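Long-range contact in meso-diaminopimelate dehydrogenase (Clostridium tetani, PDB 3WGZ), which catalyses the NADP-dependent, reversible oxidative deamination of meso-diaminopimelate and, in this engineered form, is seen with D-leucine bound: residues G155-I160 / N168-I173. The protein carries 6 engineered substitutions. Numbering follows the deposited sequence.
Sequences GHSDAI and NGIQYI. Engineered in segment 168-173: I173 (natural residue Thr). With DLE (D-leucine), chain C.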
# COMPACT_ATOMS: atom_id res chain seq x y z
N GLY B 155 -26.05 7.94 9.90
CA GLY B 155 -26.88 7.38 10.94
C GLY B 155 -26.86 8.17 12.23
O GLY B 155 -27.90 8.57 12.74
N HIS B 156 -25.66 8.39 12.77
CA HIS B 156 -25.53 9.14 14.02
C HIS B 156 -26.10 10.55 13.92
O HIS B 156 -26.53 11.11 14.91
CB HIS B 156 -24.07 9.20 14.46
CG HIS B 156 -23.55 7.89 14.97
ND1 HIS B 156 -23.27 6.83 14.14
CD2 HIS B 156 -23.29 7.48 16.23
CE1 HIS B 156 -22.85 5.81 14.87
NE2 HIS B 156 -22.85 6.18 16.14
N SER B 157 -26.10 11.11 12.71
CA SER B 157 -26.64 12.45 12.54
C SER B 157 -28.16 12.42 12.65
O SER B 157 -28.76 13.29 13.28
CB SER B 157 -26.23 13.02 11.18
OG SER B 157 -24.82 13.17 11.11
N ASP B 158 -28.78 11.41 12.04
CA ASP B 158 -30.23 11.29 12.11
C ASP B 158 -30.60 11.09 13.57
O ASP B 158 -31.59 11.62 14.04
CB ASP B 158 -30.72 10.09 11.28
CG ASP B 158 -30.51 10.29 9.79
OD1 ASP B 158 -30.72 11.43 9.33
OD2 ASP B 158 -30.16 9.31 9.10
N ALA B 159 -29.79 10.30 14.27
CA ALA B 159 -30.01 10.04 15.68
C ALA B 159 -30.07 11.37 16.44
O ALA B 159 -31.04 11.66 17.13
CB ALA B 159 -28.89 9.16 16.22
N ILE B 160 -29.01 12.17 16.29
CA ILE B 160 -28.93 13.48 16.95
C ILE B 160 -30.20 14.28 16.72
O ILE B 160 -30.68 14.98 17.61
CB ILE B 160 -27.75 14.31 16.42
CG1 ILE B 160 -26.43 13.64 16.78
CG2 ILE B 160 -27.80 15.70 17.00
CD1 ILE B 160 -25.23 14.31 16.15
N ASN B 168 -31.12 21.06 14.42
CA ASN B 168 -30.35 20.39 13.39
C ASN B 168 -28.99 20.04 13.99
O ASN B 168 -28.62 20.57 15.04
CB ASN B 168 -30.19 21.31 12.18
CG ASN B 168 -29.77 20.57 10.94
OD1 ASN B 168 -29.90 19.35 10.85
ND2 ASN B 168 -29.27 21.31 9.95
N GLY B 169 -28.25 19.15 13.33
CA GLY B 169 -26.95 18.77 13.85
C GLY B 169 -26.19 17.77 13.00
O GLY B 169 -26.72 17.22 12.03
N ILE B 170 -24.94 17.53 13.38
CA ILE B 170 -24.09 16.60 12.65
C ILE B 170 -23.13 15.90 13.61
O ILE B 170 -22.80 16.42 14.69
CB ILE B 170 -23.29 17.35 11.57
CG1 ILE B 170 -22.53 16.35 10.69
CG2 ILE B 170 -22.33 18.33 12.22
CD1 ILE B 170 -21.82 16.99 9.50
N GLN B 171 -22.68 14.72 13.21
CA GLN B 171 -21.76 13.95 14.03
C GLN B 171 -20.51 13.53 13.27
O GLN B 171 -20.56 13.26 12.07
CB GLN B 171 -22.46 12.69 14.56
CG GLN B 171 -21.54 11.77 15.36
CD GLN B 171 -20.93 10.64 14.54
OE1 GLN B 171 -20.73 10.75 13.33
NE2 GLN B 171 -20.61 9.53 15.21
N TYR B 172 -19.40 13.46 13.98
CA TYR B 172 -18.14 13.03 13.40
C TYR B 172 -17.59 11.92 14.26
O TYR B 172 -17.82 11.88 15.47
CB TYR B 172 -17.12 14.17 13.40
CG TYR B 172 -17.41 15.30 12.45
CD1 TYR B 172 -17.18 15.17 11.08
CD2 TYR B 172 -17.93 16.51 12.92
CE1 TYR B 172 -17.44 16.22 10.21
CE2 TYR B 172 -18.19 17.56 12.06
CZ TYR B 172 -17.94 17.41 10.71
OH TYR B 172 -18.21 18.45 9.85
N ILE B 173 -16.87 11.00 13.62
CA ILE B 173 -16.22 9.91 14.33
C ILE B 173 -14.75 10.28 14.10
O ILE B 173 -14.36 10.58 12.97
CB ILE B 173 -16.54 8.54 13.71
CG1 ILE B 173 -18.02 8.22 13.91
CG2 ILE B 173 -15.68 7.46 14.39
CD1 ILE B 173 -18.47 6.86 13.36
N DLE C . -22.70 3.86 8.18
CA DLE C . -24.03 4.47 8.37
CB DLE C . -24.47 5.23 7.12
CG DLE C . -24.54 4.27 5.93
CD1 DLE C . -25.59 3.19 6.20
CD2 DLE C . -24.92 5.04 4.67
C DLE C . -23.98 5.43 9.56
O DLE C . -23.01 6.21 9.63
OXT DLE C . -24.92 5.35 10.39
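The terminal amide of Q171 lies over one face of the H156 imidazole, NE2 3.3 Å above the ring plane and displaced toward the rim. Ring and amide planes are 16° apart, nearly parallel, and the closest pair is Q171 NE2 and H156 CG, at 3.4 Å. A bend at chi2 (-95°) brings the amide of Q171 alongside H156, its CD 3.5 Å from H156 CB. The apolar part of the contact is made by I160, whose CD1 sits 3.6 Å from Q171 CB and also touches I170 O; CG2 of the same side chain comes to 4.5 Å from G169 CA. Polar contact is slight: Q171 N gives a weak hydrogen bond to S157 OG (3.4 Å, 146°). OG is also hydrogen-bonded to S153 O, just ahead of the helix, so the hydroxyl links the strand to the residue before the helix. At the helix's N-terminal end, G155 N gives a weak hydrogen bond to OXT of D-leucine, an atom whose place in the model is doubtful. Helix 154-161 thus packs across strand 166-175 of the mixed sheet, the two running roughly antiparallel. H156 and Q171 touch M199, and I160 touches C201, on the adjoining strand 197-205, while Y224 and F225 meet the H156 ring edge-to-face and I170 touches L240 of helix 237-243.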